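Local structure of putative ATPase, AAA family (Prochlorococcus marinus subsp. pastoris str. CCMP1986, 3CTD) at residues D37-F42 with P68-R73; E81-A86 with L118-S123; L159-H162 with W168-Q171. The protein probably acts as a DNA-dependent ATPase of the RarA/MGS1/WRNIP1 subfamily in responses to stalled DNA replication, this chain being its mostly helical C-terminal part. The protein carries 1 engineered substitution. All blocks are in the same frame, centred on the assembly; numbering follows the deposited sequence.

Contact 1 of 3, residues D37-F42 with P68-R73; sequences DVISAF and PNFIFR
Ile39 and Phe70 reach for each other from opposite directions between two helices, and Phe42 and Ile71 make a second touch beside them. Both contacts are apolar. In the first, the ethyl arm of Ile39 does the work: CG1 stands anti to the backbone N (chi1 -162°), which sends CD1 toward helix 68-83 to lie 3.6 Å from Phe70 CE2. The methyl meets the ring obliquely. In the second, the two side chains cross at about a right angle, with Phe42 CE2 4.0 Å from the branch methyl CG2 of Ile71.

Neighbouring helices close in on the pair. Met61 of helix 51-63 touches both Ile39 and Phe42, while Leu113 and Ser117 of helix 110-121 lie against Ile71 and Phe42. The polar residues of 37-42 serve another interface: Asp37 OD1 and Ser40 OG hydrogen-bond to the backbone of Asn153 and Leu151 of the second subunit.

The local axes of 37-42 and 68-73 approach to 11.7 Å and cross at -41°. Such a wide spacing, spanned by long side chains, joins helix 36-47 to helix 68-83 within an all-helical bundle.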
# COMPACT_ATOMS: atom_id res chain seq x y z
N ASP B 37 18.08 19.43 18.18
CA ASP B 37 18.40 18.36 19.17
C ASP B 37 17.19 17.46 19.54
O ASP B 37 17.33 16.26 19.80
CB ASP B 37 18.98 18.95 20.45
CG ASP B 37 20.35 19.59 20.24
OD1 ASP B 37 21.07 19.17 19.31
OD2 ASP B 37 20.70 20.51 21.01
N VAL B 38 16.02 18.09 19.63
CA VAL B 38 14.79 17.39 19.94
C VAL B 38 14.48 16.40 18.81
O VAL B 38 14.38 15.19 19.04
CB VAL B 38 13.60 18.40 20.23
CG1 VAL B 38 12.30 17.66 20.48
CG2 VAL B 38 13.95 19.30 21.46
N ILE B 39 14.42 16.89 17.57
CA ILE B 39 14.21 16.00 16.42
C ILE B 39 15.26 14.88 16.38
O ILE B 39 14.94 13.73 16.06
CB ILE B 39 14.11 16.76 15.07
CG1 ILE B 39 13.45 15.87 13.99
CG2 ILE B 39 15.48 17.22 14.59
CD1 ILE B 39 12.00 16.19 13.68
N SER B 40 16.48 15.20 16.77
CA SER B 40 17.52 14.17 16.88
C SER B 40 17.17 13.09 17.92
O SER B 40 17.24 11.88 17.66
CB SER B 40 18.88 14.84 17.17
OG SER B 40 19.80 13.92 17.72
N ALA B 41 16.75 13.51 19.09
CA ALA B 41 16.35 12.53 20.11
C ALA B 41 15.14 11.61 19.69
O ALA B 41 15.05 10.41 20.03
CB ALA B 41 16.09 13.25 21.44
N PHE B 42 14.23 12.22 18.94
CA PHE B 42 13.07 11.55 18.31
C PHE B 42 13.51 10.43 17.34
O PHE B 42 13.16 9.27 17.50
CB PHE B 42 12.26 12.63 17.55
CG PHE B 42 11.06 12.11 16.80
CD1 PHE B 42 10.01 11.47 17.49
CD2 PHE B 42 10.96 12.31 15.40
CE1 PHE B 42 8.87 11.01 16.78
CE2 PHE B 42 9.85 11.85 14.70
CZ PHE B 42 8.79 11.19 15.40
N PRO B 68 4.56 20.06 11.21
CA PRO B 68 4.31 18.61 11.01
C PRO B 68 4.96 18.06 9.73
O PRO B 68 5.48 16.93 9.73
CB PRO B 68 2.77 18.48 10.95
CG PRO B 68 2.29 19.84 10.61
CD PRO B 68 3.30 20.82 11.23
N ASN B 69 4.95 18.84 8.65
CA ASN B 69 5.66 18.46 7.41
C ASN B 69 7.13 18.16 7.66
O ASN B 69 7.66 17.17 7.13
CB ASN B 69 5.55 19.54 6.33
CG ASN B 69 4.10 19.80 5.93
OD1 ASN B 69 3.38 18.87 5.56
ND2 ASN B 69 3.66 21.06 6.06
N PHE B 70 7.78 18.97 8.48
CA PHE B 70 9.15 18.67 8.86
C PHE B 70 9.23 17.31 9.60
O PHE B 70 10.06 16.46 9.27
CB PHE B 70 9.75 19.81 9.66
CG PHE B 70 11.12 19.54 10.14
CD1 PHE B 70 12.15 19.28 9.25
CD2 PHE B 70 11.40 19.54 11.50
CE1 PHE B 70 13.45 19.04 9.70
CE2 PHE B 70 12.69 19.29 11.96
CZ PHE B 70 13.73 19.04 11.05
N ILE B 71 8.35 17.06 10.54
CA ILE B 71 8.40 15.77 11.26
C ILE B 71 8.19 14.59 10.29
O ILE B 71 8.90 13.59 10.34
CB ILE B 71 7.33 15.71 12.38
CG1 ILE B 71 7.55 16.84 13.40
CG2 ILE B 71 7.25 14.32 12.98
CD1 ILE B 71 6.28 17.16 14.21
N PHE B 72 7.21 14.72 9.41
CA PHE B 72 6.96 13.69 8.37
C PHE B 72 8.12 13.47 7.40
O PHE B 72 8.29 12.36 6.92
CB PHE B 72 5.69 13.96 7.57
CG PHE B 72 4.48 13.40 8.20
CD1 PHE B 72 4.39 12.03 8.45
CD2 PHE B 72 3.43 14.22 8.57
CE1 PHE B 72 3.26 11.49 9.05
CE2 PHE B 72 2.32 13.68 9.15
CZ PHE B 72 2.23 12.32 9.41
N ARG B 73 8.91 14.51 7.14
CA ARG B 73 10.10 14.35 6.28
C ARG B 73 11.08 13.39 6.93
O ARG B 73 11.53 12.44 6.28
CB ARG B 73 10.80 15.69 6.03
CG ARG B 73 10.49 16.32 4.68
CD ARG B 73 11.14 17.72 4.50
NE ARG B 73 10.00 18.60 4.39
CZ ARG B 73 9.80 19.70 5.09
NH1 ARG B 73 10.74 20.15 5.94
NH2 ARG B 73 8.65 20.34 4.90

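Contact 2 of 3, residues E81-A86 with L118-S123; sequences EDIGLA and LYLAIS
Ile83 packs on Leu120 and Ser123 in a buried, essentially apolar contact where helices 68-83 and 110-121 meet beside the second subunit, whose Trp191 stacks on the ring of Tyr119 and packs on Ser123. The ethyl arm of Ile83 bridges the two partners: CG1 lies 3.7 Å from Ser123 CB and 3.8 Å from Leu120 CD2. With CG1 anti to its own carbonyl carbon (chi1 -77°), the arm points at 118-123, and CD1 also comes within 3.9 Å of Leu120 O. Leu120 crosses Ile83 obliquely, while the same CD2 methyl sits in the ring plane at the edge of Tyr119. Leu75, Ser78 and Ala79 of helix 68-83 and Ala90 of helix 90-104 press on Leu120 as well.

Gly84 leaves helical geometry with a positive phi of 62°, and Ala86 N then bonds back to Ile83 O at 3.0 Å. On the other side Ser123 OG donates to Tyr119 O over 2.6 Å, coming in 32° out of the carbonyl plane; this turns the hydroxyl back to its own segment and leaves CB against Ile83. Were Ile83 cut back to an alanine, Leu120 CD2 and Ser123 CB would probably lose the arm that bridges them, and a gap would be likely to open.

Chemically, then, the polar atoms beside this apolar junction have partners of their own: Ser123 OG is taken up by Tyr119 O, and Lys125 NZ binds the carbonyls of Leu120, Ala121 and Ser123, so that dispersion carries the direct contact.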
# COMPACT_ATOMS: atom_id res chain seq x y z
N GLU B 81 16.12 4.86 5.73
CA GLU B 81 17.45 4.83 6.27
C GLU B 81 17.62 3.85 7.43
O GLU B 81 18.64 3.18 7.51
CB GLU B 81 17.88 6.21 6.69
CG GLU B 81 19.08 6.16 7.55
CD GLU B 81 19.72 7.52 7.81
OE1 GLU B 81 20.95 7.59 7.65
OE2 GLU B 81 19.02 8.49 8.16
N ASP B 82 16.62 3.76 8.33
CA ASP B 82 16.76 3.02 9.59
C ASP B 82 15.91 1.77 9.61
O ASP B 82 16.24 0.84 10.30
CB ASP B 82 16.37 3.87 10.79
CG ASP B 82 17.31 5.03 11.02
OD1 ASP B 82 18.53 4.80 11.22
OD2 ASP B 82 16.81 6.19 11.03
N ILE B 83 14.79 1.73 8.90
CA ILE B 83 14.01 0.48 8.81
C ILE B 83 14.33 -0.19 7.45
O ILE B 83 14.83 -1.33 7.39
CB ILE B 83 12.46 0.73 8.94
CG1 ILE B 83 12.03 0.99 10.39
CG2 ILE B 83 11.63 -0.41 8.34
CD1 ILE B 83 12.72 2.08 11.01
N GLY B 84 14.06 0.52 6.37
CA GLY B 84 14.54 0.12 5.04
C GLY B 84 14.00 -1.22 4.62
O GLY B 84 12.83 -1.55 4.89
N LEU B 85 14.86 -2.04 3.99
CA LEU B 85 14.42 -3.37 3.56
C LEU B 85 14.21 -4.38 4.71
O LEU B 85 14.04 -5.59 4.48
CB LEU B 85 15.38 -3.92 2.50
CG LEU B 85 15.67 -2.90 1.41
CD1 LEU B 85 16.77 -3.45 0.60
CD2 LEU B 85 14.45 -2.73 0.55
N ALA B 86 14.25 -3.92 5.95
CA ALA B 86 13.82 -4.81 7.04
C ALA B 86 12.30 -4.95 6.90
O ALA B 86 11.71 -5.99 7.21
CB ALA B 86 14.22 -4.26 8.41
N LEU B 118 5.15 5.52 16.05
CA LEU B 118 5.12 4.23 16.76
C LEU B 118 5.48 3.07 15.87
O LEU B 118 6.17 2.14 16.27
CB LEU B 118 3.74 3.99 17.38
CG LEU B 118 3.48 4.86 18.62
CD1 LEU B 118 1.99 4.84 18.93
CD2 LEU B 118 4.35 4.42 19.85
N TYR B 119 5.01 3.14 14.63
CA TYR B 119 5.21 2.05 13.67
C TYR B 119 6.71 1.81 13.37
O TYR B 119 7.16 0.67 13.31
CB TYR B 119 4.48 2.40 12.39
CG TYR B 119 4.62 1.36 11.33
CD1 TYR B 119 3.63 0.44 11.09
CD2 TYR B 119 5.75 1.29 10.56
CE1 TYR B 119 3.76 -0.55 10.07
CE2 TYR B 119 5.90 0.30 9.54
CZ TYR B 119 4.91 -0.60 9.30
OH TYR B 119 5.08 -1.55 8.29
N LEU B 120 7.45 2.90 13.12
CA LEU B 120 8.89 2.82 12.91
C LEU B 120 9.60 2.38 14.19
O LEU B 120 10.47 1.53 14.12
CB LEU B 120 9.44 4.15 12.40
CG LEU B 120 8.88 4.56 11.04
CD1 LEU B 120 9.54 5.85 10.53
CD2 LEU B 120 9.06 3.41 10.05
N ALA B 121 9.23 2.92 15.35
CA ALA B 121 9.88 2.53 16.61
C ALA B 121 9.85 1.01 16.85
O ALA B 121 10.82 0.44 17.33
CB ALA B 121 9.23 3.24 17.76
N ILE B 122 8.73 0.36 16.52
CA ILE B 122 8.62 -1.06 16.77
C ILE B 122 8.94 -1.95 15.57
O ILE B 122 8.82 -3.16 15.68
CB ILE B 122 7.23 -1.44 17.38
CG1 ILE B 122 6.07 -1.26 16.38
CG2 ILE B 122 6.95 -0.59 18.60
CD1 ILE B 122 4.71 -1.58 17.00
N SER B 123 9.34 -1.38 14.42
CA SER B 123 9.67 -2.23 13.28
C SER B 123 11.04 -2.81 13.46
O SER B 123 11.89 -2.17 14.13
CB SER B 123 9.66 -1.44 11.97
OG SER B 123 8.37 -0.94 11.72

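Contact 3 of 3, residues L159-H162 with W168-Q171; sequences LNPH and WLQQ
In the long irregular region between helices 131-139 and 191-197, the side-chain amide of Gln171 grips the backbone of Leu159. Two hydrogen bonds make the clamp. Leu159 N donates to Gln171 OE1 at 3.0 Å and nearly straight (169°), and Gln171 NE2 donates to Leu159 O at 2.9 Å. Each donor lies in the carbonyl plane of its acceptor, on a lone pair, although Leu159 O is tilted 17° out of the Gln171 amide plane. The extended glutamine chain, with CG anti to the backbone N (chi1 -179°), carries the amide across. Tyr173 OH gives NE2 another hydrogen-bonding partner.

Next to these bonds one methyl of Leu169 packs against Leu159 and Pro161: CD2 sits 3.8 Å from Pro161 CD, 4.0 Å from Leu159 CB and 3.5 Å from Leu159 O. Asn160 points its CB away from this and shapes its own segment of chain instead, OD1 accepting from His162 N at 2.9 Å in an Asx turn.

Using both ends of its amide, Gln171 satisfies the N-H and C=O of one residue together, much as a neighbouring strand would. That pairing is likely to fix the amide's rotation and hold two irregular pieces of chain together at the surface.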
# COMPACT_ATOMS: atom_id res chain seq x y z
N LEU B 159 21.79 -10.42 -23.27
CA LEU B 159 20.75 -11.48 -23.09
C LEU B 159 19.74 -11.16 -21.95
O LEU B 159 20.09 -10.61 -20.91
CB LEU B 159 21.34 -12.88 -22.93
CG LEU B 159 22.16 -13.29 -24.18
CD1 LEU B 159 23.23 -14.33 -23.84
CD2 LEU B 159 21.27 -13.72 -25.36
N ASN B 160 18.48 -11.51 -22.18
CA ASN B 160 17.44 -11.06 -21.30
C ASN B 160 17.04 -12.21 -20.41
O ASN B 160 16.57 -13.25 -20.90
CB ASN B 160 16.25 -10.57 -22.13
CG ASN B 160 15.24 -9.78 -21.33
OD1 ASN B 160 14.76 -10.21 -20.25
ND2 ASN B 160 14.88 -8.61 -21.86
N PRO B 161 17.22 -12.02 -19.10
CA PRO B 161 16.82 -13.03 -18.11
C PRO B 161 15.37 -13.54 -18.27
O PRO B 161 15.12 -14.67 -17.89
CB PRO B 161 17.01 -12.30 -16.76
CG PRO B 161 18.01 -11.19 -17.07
CD PRO B 161 17.84 -10.82 -18.50
N HIS B 162 14.45 -12.73 -18.82
CA HIS B 162 13.07 -13.16 -19.05
C HIS B 162 12.95 -14.17 -20.19
O HIS B 162 11.95 -14.88 -20.28
CB HIS B 162 12.16 -11.99 -19.43
CG HIS B 162 12.01 -10.94 -18.37
ND1 HIS B 162 11.67 -11.25 -17.07
CD2 HIS B 162 12.15 -9.60 -18.43
CE1 HIS B 162 11.63 -10.13 -16.36
NE2 HIS B 162 11.91 -9.12 -17.16
N TRP B 168 19.83 -19.88 -13.82
CA TRP B 168 20.34 -18.53 -13.57
C TRP B 168 21.16 -18.02 -14.76
O TRP B 168 22.13 -18.66 -15.14
CB TRP B 168 21.16 -18.48 -12.27
CG TRP B 168 21.95 -17.20 -12.17
CD1 TRP B 168 21.45 -15.91 -12.33
CD2 TRP B 168 23.37 -17.05 -11.91
NE1 TRP B 168 22.47 -14.99 -12.17
CE2 TRP B 168 23.65 -15.66 -11.91
CE3 TRP B 168 24.41 -17.95 -11.67
CZ2 TRP B 168 24.95 -15.15 -11.69
CZ3 TRP B 168 25.69 -17.45 -11.45
CH2 TRP B 168 25.95 -16.07 -11.46
N LEU B 169 20.77 -16.90 -15.35
CA LEU B 169 21.54 -16.34 -16.48
C LEU B 169 22.84 -15.77 -15.92
O LEU B 169 22.82 -14.78 -15.20
CB LEU B 169 20.75 -15.29 -17.24
CG LEU B 169 21.43 -14.53 -18.40
CD1 LEU B 169 21.98 -15.52 -19.39
CD2 LEU B 169 20.49 -13.53 -19.11
N GLN B 170 23.96 -16.41 -16.22
CA GLN B 170 25.24 -15.83 -15.80
C GLN B 170 25.69 -14.70 -16.78
O GLN B 170 26.11 -14.96 -17.91
CB GLN B 170 26.28 -16.94 -15.60
CG GLN B 170 27.69 -16.46 -15.34
CD GLN B 170 28.63 -17.59 -14.97
OE1 GLN B 170 28.38 -18.75 -15.31
NE2 GLN B 170 29.72 -17.27 -14.27
N GLN B 171 25.54 -13.43 -16.37
CA GLN B 171 25.90 -12.32 -17.23
C GLN B 171 26.52 -11.22 -16.37
O GLN B 171 26.10 -11.00 -15.26
CB GLN B 171 24.65 -11.80 -18.01
CG GLN B 171 24.88 -10.62 -18.98
CD GLN B 171 23.67 -10.38 -19.87
OE1 GLN B 171 23.79 -10.35 -21.08
NE2 GLN B 171 22.48 -10.20 -19.27

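How the contacts relate
Contacts 1 and 2 share helix 68-83, one near its start and the other at its end, with centres 15 Å apart and nearest atoms about 7 Å apart; helix 110-121 flanks the first and supplies Leu120 to the second. Contact 3 stands apart in the irregular region, its centre about 34 Å from that of contact 2 and about 44 Å from that of contact 1, which lies on the other side of the chain's centre. In the four-chain assembly contact 3 meets contact 2 of another copy: His162 NE2 hydrogen-bonds to Asp82 OD1 of the third subunit, where Asp82 also salt-bridges Arg47, and Asn160 and Pro161 pack on that subunit's Arg47.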